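Local atomic coordinates of macrolide 2'-phosphotransferase MphH (Brachybacterium faecium, PDB entry 5UXD), a protein that probably transfers a phosphate from GTP to the 2'-hydroxyl of macrolide antibiotics, thereby inactivating them, and is seen here with azithromycin bound. Residues E60-E65 / P81-S86; Q131-D136 / A226-F231; P201-V206 / V214-T219. One frame throughout, in Å; residues are numbered along the deposited sequence. Where two conformers were deposited one is given.

Overall arrangement
In this kinase-like fold contact 1 closes before the other two open, while both segments of contact 3 fall between those of contact 2. Contact 1 sets W83, beside the GDP-binding residues R51 and Y93, against helix 59-72. In another structure of the protein, A202 of contact 3 binds GDP, and H203 and D216 bind magnesium. Contact 2 ties H133 of helix 119-133 to D228, three residues before F231, which lines the azithromycin pocket. Contacts 1 and 3 have centres 15 Å apart and touch where E65 OE1 lies 3.4 Å from T218 CG2. Contacts 2 and 3, 13 Å between centres, meet at L132 CD1 and W217 CH2, 3.7 Å apart. Contacts 1 and 2, 21 Å between centres, do not touch.

Contact 1: E60-E65 / P81-S86; sequences ERAAVE and PDWRIS
E65, on the helical segment 60-65, and W83, in the loop that leads into strand 85-86, bring the two backbones closest, yet their CA atoms remain 10.1 Å apart, so the long indole spans the gap. W83 points its CB at the helix, with CG anti to the carbonyl carbon (chi1 -69°), and this presents the far edge of the six-membered ring to one turn of helix. Two oxygens meet that edge near the ring plane. The backbone oxygen A62 O comes to 3.2 Å from W83 CZ3, and the carboxylate oxygen E65 OE1 to 3.5 Å from W83 CH2. E65 reaches there through an extended chain whose CG is anti to the backbone N (chi1 175°). Its chain crosses the indole direction at about a right angle, beside the rim, with CG 3.8 Å and CD 3.6 Å from W83 CZ2. Carboxylate and ring planes stand 66° apart, which rules out a parallel stack. A62 adds an apolar touch, its CB being 4.4 Å from W83 CH2. Around the tryptophan, L69 of helix 59-72 and I91 of strand 91-94 add further packing, and the ring of Y93 meets the indole with the two planes nearly parallel. Where the loop becomes strand, R84 and I85 both face A92, a classic beta bulge.

Chemically, the contact places the hydrogen-bearing rim of an aromatic ring against oxygen atoms, probably a weakly favourable electrostatic match, with van der Waals packing supplying the remainder. E65 also makes a long, weak ion pair through OE1 with R51 NH1, reminiscent of the helix-to-strand glutamate-lysine pair of protein kinases. Because W83 also packs on R51, the indole lies against both members of that pair, consistent with a second-shell place beside the nucleotide site.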
loop_
_atom_site.group_PDB
_atom_site.type_symbol
_atom_site.label_atom_id
_atom_site.label_comp_id
_atom_site.label_asym_id
_atom_site.label_seq_id
_atom_site.Cartn_x
_atom_site.Cartn_y
_atom_site.Cartn_z
ATOM N N GLU A 60 -9.666 -7.767 -12.403
ATOM C CA GLU A 60 -8.372 -8.437 -12.491
ATOM C C GLU A 60 -7.521 -8.125 -11.267
ATOM O O GLU A 60 -6.969 -9.036 -10.634
ATOM C CB GLU A 60 -7.654 -8.021 -13.774
ATOM C CG GLU A 60 -6.464 -8.898 -14.133
ATOM C CD GLU A 60 -5.699 -8.373 -15.337
ATOM O OE1 GLU A 60 -4.523 -8.762 -15.511
ATOM O OE2 GLU A 60 -6.258 -7.561 -16.106
ATOM N N ARG A 61 -7.434 -6.842 -10.889
ATOM C CA ARG A 61 -6.644 -6.479 -9.712
ATOM C C ARG A 61 -7.246 -7.076 -8.449
ATOM O O ARG A 61 -6.520 -7.491 -7.536
ATOM C CB ARG A 61 -6.553 -4.960 -9.564
ATOM C CG ARG A 61 -6.001 -4.208 -10.738
ATOM C CD ARG A 61 -5.081 -3.073 -10.326
ATOM N NE ARG A 61 -4.123 -2.787 -11.384
ATOM C CZ ARG A 61 -2.863 -3.185 -11.387
ATOM N NH1 ARG A 61 -2.377 -3.894 -10.368
ATOM N NH2 ARG A 61 -2.074 -2.878 -12.394
ATOM N N ALA A 62 -8.581 -7.152 -8.395
ATOM C CA ALA A 62 -9.248 -7.743 -7.243
ATOM C C ALA A 62 -9.010 -9.239 -7.165
ATOM O O ALA A 62 -8.896 -9.788 -6.065
ATOM C CB ALA A 62 -10.752 -7.448 -7.291
ATOM N N ALA A 63 -8.922 -9.922 -8.307
ATOM C CA ALA A 63 -8.700 -11.361 -8.253
ATOM C C ALA A 63 -7.299 -11.680 -7.742
ATOM O O ALA A 63 -7.121 -12.610 -6.946
ATOM C CB ALA A 63 -8.935 -11.988 -9.626
ATOM N N VAL A 64 -6.294 -10.922 -8.189
ATOM C CA VAL A 64 -4.930 -11.113 -7.693
ATOM C C VAL A 64 -4.882 -10.855 -6.199
ATOM O O VAL A 64 -4.302 -11.633 -5.429
ATOM C CB VAL A 64 -3.946 -10.192 -8.438
ATOM C CG1 VAL A 64 -2.556 -10.254 -7.785
ATOM C CG2 VAL A 64 -3.851 -10.568 -9.900
ATOM N N GLU A 65 -5.482 -9.736 -5.776
ATOM C CA GLU A 65 -5.508 -9.367 -4.367
ATOM C C GLU A 65 -6.194 -10.440 -3.535
ATOM O O GLU A 65 -5.741 -10.767 -2.432
ATOM C CB GLU A 65 -6.209 -8.018 -4.205
ATOM C CG GLU A 65 -6.412 -7.587 -2.760
ATOM C CD GLU A 65 -7.141 -6.269 -2.644
ATOM O OE1 GLU A 65 -7.885 -5.909 -3.586
ATOM O OE2 GLU A 65 -6.975 -5.594 -1.609
ATOM N N PRO A 81 -7.739 -8.583 5.511
ATOM C CA PRO A 81 -9.131 -8.868 5.132
ATOM C C PRO A 81 -9.361 -10.328 4.768
ATOM O O PRO A 81 -8.532 -10.970 4.118
ATOM C CB PRO A 81 -9.358 -7.948 3.935
ATOM C CG PRO A 81 -8.491 -6.760 4.245
ATOM C CD PRO A 81 -7.249 -7.332 4.903
ATOM N N ASP A 82 -10.500 -10.853 5.211
ATOM C CA ASP A 82 -10.909 -12.238 5.001
ATOM C C ASP A 82 -12.133 -12.219 4.088
ATOM O O ASP A 82 -13.266 -12.125 4.556
ATOM C CB ASP A 82 -11.203 -12.916 6.343
ATOM C CG ASP A 82 -11.795 -14.310 6.195
ATOM O OD1 ASP A 82 -11.511 -14.986 5.184
ATOM O OD2 ASP A 82 -12.534 -14.741 7.112
ATOM N N TRP A 83 -11.899 -12.323 2.777
ATOM C CA TRP A 83 -12.970 -12.168 1.792
ATOM C C TRP A 83 -13.873 -13.393 1.834
ATOM O O TRP A 83 -13.552 -14.436 1.266
ATOM C CB TRP A 83 -12.394 -11.978 0.393
ATOM C CG TRP A 83 -11.704 -10.678 0.182
ATOM C CD1 TRP A 83 -11.413 -9.733 1.128
ATOM C CD2 TRP A 83 -11.213 -10.161 -1.067
ATOM N NE1 TRP A 83 -10.770 -8.673 0.541
ATOM C CE2 TRP A 83 -10.644 -8.905 -0.803
ATOM C CE3 TRP A 83 -11.212 -10.640 -2.383
ATOM C CZ2 TRP A 83 -10.060 -8.119 -1.804
ATOM C CZ3 TRP A 83 -10.647 -9.857 -3.379
ATOM C CH2 TRP A 83 -10.082 -8.609 -3.084
ATOM N N ARG A 84 -15.015 -13.274 2.498
ATOM C CA ARG A 84 -15.944 -14.394 2.552
ATOM C C ARG A 84 -16.884 -14.434 1.358
ATOM O O ARG A 84 -17.514 -15.473 1.120
ATOM C CB ARG A 84 -16.747 -14.349 3.851
ATOM C CG ARG A 84 -15.927 -13.981 5.068
ATOM C CD ARG A 84 -15.293 -15.209 5.696
ATOM N NE ARG A 84 -15.056 -15.035 7.130
ATOM C CZ ARG A 84 -16.008 -15.055 8.058
ATOM N NH1 ARG A 84 -17.271 -15.259 7.711
ATOM N NH2 ARG A 84 -15.699 -14.877 9.338
ATOM N N ILE A 85 -17.001 -13.323 0.630
ATOM C CA ILE A 85 -17.724 -13.230 -0.636
ATOM C C ILE A 85 -16.793 -12.521 -1.615
ATOM O O ILE A 85 -16.252 -11.454 -1.295
ATOM C CB ILE A 85 -19.059 -12.468 -0.486
ATOM C CG1 ILE A 85 -19.981 -13.141 0.549
ATOM C CG2 ILE A 85 -19.784 -12.363 -1.829
ATOM C CD1 ILE A 85 -21.024 -12.197 1.097
ATOM N N SER A 86 -16.576 -13.126 -2.788
ATOM C CA SER A 86 -15.749 -12.517 -3.841
ATOM C C SER A 86 -16.364 -12.835 -5.205
ATOM O O SER A 86 -16.147 -13.925 -5.754
ATOM C CB SER A 86 -14.303 -12.987 -3.765
ATOM O OG SER A 86 -13.514 -12.270 -4.697
#

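Contact 2: Q131-D136 / A226-F231; sequences QLHAVD and AKDLMF. With ZIT (azithromycin), chain C.
H133 and D228 supply the polar link: H133 NE2 donates to D228 OD2 over 3.0 Å, nearly straight at 164°. The acceptor lies in the imidazole plane, whereas the donor meets OD2 on its anti side, 19° out of the carboxylate plane. With CG anti to the carbonyl carbon (chi1 -70°), the histidine carries its ring edge toward the aspartate. Both ends have further partners: H133 ND1 is hydrogen-bonded to Y248 OH, while D228 OD2 and OD1 bond to H196 N and G197 N. Three bonds thus grip the buried carboxylate and fix its rotation. The pattern recalls the aspartate that holds the catalytic-loop backbone in protein kinases; here the loop continues to E198 of the azithromycin pocket.

Van der Waals contact is slight: the methyl L132 CD2 lies 3.5 Å from the carboxylate oxygen D228 OD2, its side chain crossing the aspartate at about a right angle.

Backbone bonds organise the second segment, since A226 O accepts from both L229 N (2.9 Å) and M230 N (2.8 Å) just before the helix begins. Beyond that turn F231 CE1 touches the azithromycin methyl C17 at 3.5 Å.

The contact joins the C-terminal part of helix 119-133 to the turn before helix 230-235. Strand 193-195 packs on all three side chains: L194 on L132, V193 on H133, T195 on D228; helix 259-268 lies against A226 and M230.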
loop_
_atom_site.group_PDB
_atom_site.type_symbol
_atom_site.label_atom_id
_atom_site.label_comp_id
_atom_site.label_asym_id
_atom_site.label_seq_id
_atom_site.Cartn_x
_atom_site.Cartn_y
_atom_site.Cartn_z
ATOM N N GLN A 131 7.823 -10.687 9.273
ATOM C CA GLN A 131 6.908 -11.800 9.025
ATOM C C GLN A 131 6.435 -11.805 7.579
ATOM O O GLN A 131 6.381 -12.865 6.941
ATOM C CB GLN A 131 5.702 -11.732 9.972
ATOM C CG GLN A 131 5.685 -12.818 11.036
ATOM C CD GLN A 131 4.278 -13.174 11.516
ATOM O OE1 GLN A 131 3.391 -12.324 11.567
ATOM N NE2 GLN A 131 4.078 -14.439 11.873
ATOM N N LEU A 132 6.088 -10.632 7.048
ATOM C CA LEU A 132 5.688 -10.548 5.647
ATOM C C LEU A 132 6.826 -10.979 4.729
ATOM O O LEU A 132 6.619 -11.734 3.771
ATOM C CB LEU A 132 5.242 -9.122 5.319
ATOM C CG LEU A 132 4.871 -8.899 3.851
ATOM C CD1 LEU A 132 3.629 -9.685 3.468
ATOM C CD2 LEU A 132 4.716 -7.428 3.508
ATOM N N HIS A 133 8.043 -10.507 5.012
ATOM C CA HIS A 133 9.174 -10.787 4.140
ATOM C C HIS A 133 9.659 -12.224 4.252
ATOM O O HIS A 133 10.437 -12.664 3.397
ATOM C CB HIS A 133 10.305 -9.809 4.452
ATOM C CG HIS A 133 10.008 -8.406 4.017
ATOM N ND1 HIS A 133 10.957 -7.406 4.016
ATOM C CD2 HIS A 133 8.865 -7.843 3.551
ATOM C CE1 HIS A 133 10.411 -6.289 3.569
ATOM N NE2 HIS A 133 9.142 -6.528 3.282
ATOM N N ALA A 134 9.222 -12.957 5.280
ATOM C CA ALA A 134 9.545 -14.374 5.417
ATOM C C ALA A 134 8.649 -15.269 4.570
ATOM O O ALA A 134 8.932 -16.471 4.453
ATOM C CB ALA A 134 9.445 -14.788 6.887
ATOM N N VAL A 135 7.592 -14.713 3.976
ATOM C CA VAL A 135 6.602 -15.517 3.259
ATOM C C VAL A 135 7.237 -16.127 2.017
ATOM O O VAL A 135 8.019 -15.473 1.319
ATOM C CB VAL A 135 5.378 -14.655 2.900
ATOM C CG1 VAL A 135 4.488 -15.371 1.880
ATOM C CG2 VAL A 135 4.583 -14.296 4.142
ATOM N N ASP A 136 6.894 -17.392 1.740
ATOM C CA ASP A 136 7.467 -18.139 0.626
ATOM C C ASP A 136 7.250 -17.396 -0.691
ATOM O O ASP A 136 6.111 -17.155 -1.103
ATOM C CB ASP A 136 6.833 -19.534 0.587
ATOM C CG ASP A 136 7.326 -20.379 -0.572
ATOM O OD1 ASP A 136 8.551 -20.572 -0.721
ATOM O OD2 ASP A 136 6.474 -20.875 -1.327
ATOM N N ALA A 226 13.260 -2.836 0.900
ATOM C CA ALA A 226 13.248 -1.484 1.457
ATOM C C ALA A 226 11.914 -0.782 1.256
ATOM O O ALA A 226 11.580 0.142 2.013
ATOM C CB ALA A 226 14.360 -0.652 0.817
ATOM N N LYS A 227 11.163 -1.164 0.225
ATOM C CA LYS A 227 9.889 -0.503 -0.043
ATOM C C LYS A 227 9.003 -0.453 1.194
ATOM O O LYS A 227 8.259 0.520 1.391
ATOM C CB LYS A 227 9.152 -1.223 -1.167
ATOM C CG LYS A 227 9.846 -1.174 -2.498
ATOM C CD LYS A 227 9.036 -1.945 -3.533
ATOM C CE LYS A 227 7.684 -1.283 -3.789
ATOM N NZ LYS A 227 6.979 -1.909 -4.948
ATOM N N ASP A 228 9.080 -1.479 2.046
ATOM C CA ASP A 228 8.179 -1.579 3.185
ATOM C C ASP A 228 8.730 -0.902 4.433
ATOM O O ASP A 228 8.007 -0.783 5.425
ATOM C CB ASP A 228 7.859 -3.052 3.495
ATOM C CG ASP A 228 6.903 -3.665 2.480
ATOM O OD1 ASP A 228 6.211 -2.882 1.809
ATOM O OD2 ASP A 228 6.847 -4.914 2.358
ATOM N N LEU A 229 9.985 -0.473 4.402
ATOM C CA LEU A 229 10.581 0.277 5.488
ATOM C C LEU A 229 10.772 1.748 5.153
ATOM O O LEU A 229 10.982 2.549 6.064
ATOM C CB LEU A 229 11.946 -0.329 5.872
ATOM C CG LEU A 229 11.854 -1.772 6.374
ATOM C CD1 LEU A 229 13.244 -2.440 6.370
ATOM C CD2 LEU A 229 11.254 -1.787 7.758
ATOM N N MET A 230 10.726 2.034 3.864
ATOM C CA MET A 230 10.979 3.474 3.474
ATOM C C MET A 230 10.088 4.635 4.028
ATOM O O MET A 230 10.513 5.762 4.465
ATOM C CB MET A 230 10.992 3.587 1.957
ATOM C CG MET A 230 9.644 3.358 1.332
ATOM S SD MET A 230 9.743 3.544 -0.448
ATOM C CE MET A 230 10.592 5.102 -0.561
ATOM N N PHE A 231 8.805 4.310 4.209
ATOM C CA PHE A 231 7.950 5.372 4.735
ATOM C C PHE A 231 8.272 5.665 6.197
ATOM O O PHE A 231 8.253 6.828 6.625
ATOM C CB PHE A 231 6.464 5.016 4.530
ATOM C CG PHE A 231 6.097 4.797 3.068
ATOM C CD1 PHE A 231 6.038 5.863 2.189
ATOM C CD2 PHE A 231 5.881 3.514 2.566
ATOM C CE1 PHE A 231 5.736 5.663 0.841
ATOM C CE2 PHE A 231 5.578 3.311 1.220
ATOM C CZ PHE A 231 5.508 4.388 0.364
HETATM C C1 ZIT C . 2.616 9.254 -0.254
HETATM C C2 ZIT C . 2.170 8.112 -1.228
HETATM C C3 ZIT C . 2.006 8.772 -2.576
HETATM C C4 ZIT C . 0.493 9.095 -2.684
HETATM C C5 ZIT C . 0.132 9.747 -4.031
HETATM C C6 ZIT C . -0.197 11.195 -3.785
HETATM C C7 ZIT C . -1.653 11.355 -3.291
HETATM C C8 ZIT C . -1.959 12.871 -3.053
HETATM C C9 ZIT C . -2.025 13.192 -1.533
HETATM N N10 ZIT C . -0.594 13.389 -0.955
HETATM C C11 ZIT C . -0.463 13.016 0.442
HETATM C C12 ZIT C . 0.907 12.355 0.663
HETATM C C13 ZIT C . 1.082 11.586 1.976
HETATM C C14 ZIT C . 2.227 10.587 1.810
HETATM C C15 ZIT C . 2.635 10.054 3.169
HETATM C C16 ZIT C . 3.638 8.869 3.006
HETATM C C17 ZIT C . 3.124 6.960 -1.151
HETATM C C18 ZIT C . -0.291 7.833 -2.428
HETATM C C19 ZIT C . 0.017 11.980 -5.085
HETATM C C20 ZIT C . -3.211 13.222 -3.700
HETATM C C21 ZIT C . -0.133 14.758 -1.234
HETATM C C22 ZIT C . -0.644 14.216 1.351
HETATM C C23 ZIT C . -0.187 10.814 2.369
HETATM O O1 ZIT C . 3.573 9.952 -0.533
HETATM O O6 ZIT C . 0.663 11.736 -2.792
HETATM O O12 ZIT C . 1.938 13.311 0.583
HETATM O O13 ZIT C . 1.418 12.518 3.024
HETATM O O14 ZIT C . 1.808 9.468 1.005
HETATM C C1A ZIT C . -0.718 8.326 -5.764
HETATM C C2A ZIT C . -1.910 7.484 -6.169
HETATM C C3A ZIT C . -1.518 6.570 -7.273
HETATM C C4A ZIT C . -0.957 7.331 -8.406
HETATM C C5A ZIT C . 0.094 8.373 -8.003
HETATM C C6A ZIT C . 0.408 9.296 -9.107
HETATM C C7A ZIT C . -3.722 6.601 -8.281
HETATM C C8A ZIT C . -2.333 4.711 -8.649
HETATM O O1A ZIT C . -0.989 9.095 -4.622
HETATM O O2A ZIT C . -2.410 6.727 -5.064
HETATM N N3A ZIT C . -2.708 5.764 -7.695
HETATM O O5A ZIT C . -0.324 9.209 -6.869
HETATM C C1B ZIT C . 3.839 8.289 -4.060
HETATM C C2B ZIT C . 4.518 7.048 -4.582
HETATM C C3B ZIT C . 4.122 6.703 -5.973
HETATM C C4B ZIT C . 4.286 7.872 -6.870
HETATM C C5B ZIT C . 3.493 9.043 -6.359
HETATM C C6B ZIT C . 3.672 10.170 -7.331
HETATM C C7B ZIT C . 5.020 5.501 -6.465
HETATM C C8B ZIT C . 2.411 4.999 -5.758
HETATM O O1B ZIT C . 2.500 7.986 -3.694
HETATM O O3B ZIT C . 2.724 6.348 -6.009
HETATM O O4B ZIT C . 3.721 7.560 -8.163
HETATM O O5B ZIT C . 3.882 9.455 -4.997
#

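Contact 3: P201-V206 / V214-T219; sequences PAHTLV and VLDWTT
L205 and L215 both place CG anti to the carbonyl carbon (chi1 -49° and -36°), which brings their methyl ends together. The chains cross at about a right angle, with L205 CD2 3.7 Å from L215 CD1. The backbone carries the polar tie: L215 N donates to H203 O at 2.9 Å, almost straight at 173°, and V214 CA adds a CA-H...O contact to H203 O at 3.5 Å. T204 and V214 then form an antiparallel non-hydrogen-bonded pair, their CA atoms 4.5 Å apart. W217 NE1 bonds to V214 O (2.9 Å) from above the carbonyl plane.

H203 and D216, magnesium ligands in another structure of this protein, flank the backbone bond from H203 O to L215 N; their side chains cross at about a right angle. Their exact spacing here is doubtful; H203 ND1 is held by E198 O. The place of D216 after strand 210-214 is consistent with the metal-binding aspartate of the kinase DFG motif. The pair of strands 204-207 and 210-214 closes one side of a four-stranded antiparallel sheet next to strand 99-104, while W217 packs on L68 and L69 of helix 59-72 and T204 on Y121 of helix 119-133.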
loop_
_atom_site.group_PDB
_atom_site.type_symbol
_atom_site.label_atom_id
_atom_site.label_comp_id
_atom_site.label_asym_id
_atom_site.label_seq_id
_atom_site.Cartn_x
_atom_site.Cartn_y
_atom_site.Cartn_z
ATOM N N PRO A 201 1.142 4.602 7.645
ATOM C CA PRO A 201 0.074 4.415 8.646
ATOM C C PRO A 201 -1.350 4.412 8.101
ATOM O O PRO A 201 -2.235 3.828 8.741
ATOM C CB PRO A 201 0.308 5.587 9.604
ATOM C CG PRO A 201 1.783 5.759 9.589
ATOM C CD PRO A 201 2.188 5.515 8.152
ATOM N N ALA A 202 -1.610 5.036 6.949
ATOM C CA ALA A 202 -2.957 4.979 6.389
ATOM C C ALA A 202 -3.369 3.565 5.995
ATOM O O ALA A 202 -4.565 3.306 5.834
ATOM C CB ALA A 202 -3.070 5.897 5.176
ATOM N N HIS A 203 -2.414 2.649 5.813
ATOM C CA HIS A 203 -2.729 1.274 5.446
ATOM C C HIS A 203 -2.551 0.306 6.608
ATOM O O HIS A 203 -2.440 -0.906 6.396
ATOM C CB HIS A 203 -1.887 0.843 4.250
ATOM C CG HIS A 203 -2.235 1.581 3.002
ATOM N ND1 HIS A 203 -1.294 1.997 2.091
ATOM C CD2 HIS A 203 -3.434 2.002 2.528
ATOM C CE1 HIS A 203 -1.897 2.627 1.095
ATOM N NE2 HIS A 203 -3.197 2.646 1.338
ATOM N N THR A 204 -2.489 0.817 7.829
ATOM C CA THR A 204 -2.460 -0.023 9.011
ATOM C C THR A 204 -3.672 0.282 9.885
ATOM O O THR A 204 -4.320 1.328 9.764
ATOM C CB THR A 204 -1.164 0.171 9.816
ATOM O OG1 THR A 204 -1.163 1.473 10.415
ATOM C CG2 THR A 204 0.074 0.029 8.927
ATOM N N LEU A 205 -4.002 -0.669 10.747
ATOM C CA LEU A 205 -4.844 -0.361 11.886
ATOM C C LEU A 205 -4.020 -0.586 13.138
ATOM O O LEU A 205 -3.204 -1.521 13.196
ATOM C CB LEU A 205 -6.117 -1.212 11.927
ATOM C CG LEU A 205 -6.919 -1.295 10.625
ATOM C CD1 LEU A 205 -8.054 -2.295 10.748
ATOM C CD2 LEU A 205 -7.444 0.072 10.243
ATOM N N VAL A 206 -4.225 0.293 14.108
ATOM C CA VAL A 206 -3.388 0.307 15.296
ATOM C C VAL A 206 -4.252 0.175 16.538
ATOM O O VAL A 206 -5.402 0.628 16.589
ATOM C CB VAL A 206 -2.506 1.576 15.392
ATOM C CG1 VAL A 206 -1.417 1.560 14.318
ATOM C CG2 VAL A 206 -3.354 2.831 15.293
ATOM N N VAL A 214 -3.201 -4.960 8.529
ATOM C CA VAL A 214 -2.643 -4.265 7.379
ATOM C C VAL A 214 -3.609 -4.426 6.212
ATOM O O VAL A 214 -4.093 -5.535 5.938
ATOM C CB VAL A 214 -1.232 -4.782 7.032
ATOM C CG1 VAL A 214 -0.687 -4.086 5.790
ATOM C CG2 VAL A 214 -0.295 -4.544 8.221
ATOM N N LEU A 215 -3.907 -3.313 5.551
ATOM C CA LEU A 215 -4.943 -3.241 4.533
ATOM C C LEU A 215 -4.349 -2.865 3.183
ATOM O O LEU A 215 -3.167 -2.520 3.066
ATOM C CB LEU A 215 -6.014 -2.214 4.914
ATOM C CG LEU A 215 -6.370 -2.082 6.393
ATOM C CD1 LEU A 215 -7.067 -0.760 6.640
ATOM C CD2 LEU A 215 -7.249 -3.246 6.824
ATOM N N ASP A 216 -5.212 -2.927 2.161
ATOM C CA ASP A 216 -4.967 -2.445 0.797
ATOM C C ASP A 216 -3.690 -3.049 0.212
ATOM O O ASP A 216 -2.672 -2.389 0.053
ATOM C CB ASP A 216 -4.930 -0.906 0.766
ATOM C CG ASP A 216 -6.107 -0.293 1.533
ATOM O OD1 ASP A 216 -7.275 -0.643 1.289
ATOM O OD2 ASP A 216 -5.844 0.579 2.378
ATOM N N TRP A 217 -3.862 -4.302 -0.205
ATOM C CA TRP A 217 -2.774 -5.136 -0.702
ATOM C C TRP A 217 -2.643 -5.124 -2.227
ATOM O O TRP A 217 -2.024 -6.034 -2.794
ATOM C CB TRP A 217 -2.970 -6.571 -0.198
ATOM C CG TRP A 217 -2.686 -6.693 1.276
ATOM C CD1 TRP A 217 -3.579 -6.550 2.300
ATOM C CD2 TRP A 217 -1.417 -6.941 1.882
ATOM N NE1 TRP A 217 -2.939 -6.703 3.509
ATOM C CE2 TRP A 217 -1.612 -6.944 3.279
ATOM C CE3 TRP A 217 -0.140 -7.178 1.382
ATOM C CZ2 TRP A 217 -0.577 -7.176 4.178
ATOM C CZ3 TRP A 217 0.895 -7.390 2.275
ATOM C CH2 TRP A 217 0.673 -7.388 3.658
ATOM N N THR A 218 -3.200 -4.119 -2.913
ATOM C CA THR A 218 -3.105 -4.126 -4.377
ATOM C C THR A 218 -1.704 -3.798 -4.895
ATOM O O THR A 218 -1.406 -4.110 -6.050
ATOM C CB THR A 218 -4.125 -3.165 -5.005
ATOM O OG1 THR A 218 -3.996 -1.853 -4.439
ATOM C CG2 THR A 218 -5.543 -3.682 -4.770
ATOM N N THR A 219 -0.833 -3.189 -4.091
ATOM C CA THR A 219 0.507 -2.841 -4.561
ATOM C C THR A 219 1.539 -3.927 -4.284
ATOM O O THR A 219 2.735 -3.712 -4.541
ATOM C CB THR A 219 0.970 -1.514 -3.933
ATOM O OG1 THR A 219 0.841 -1.570 -2.504
ATOM C CG2 THR A 219 0.130 -0.357 -4.444
#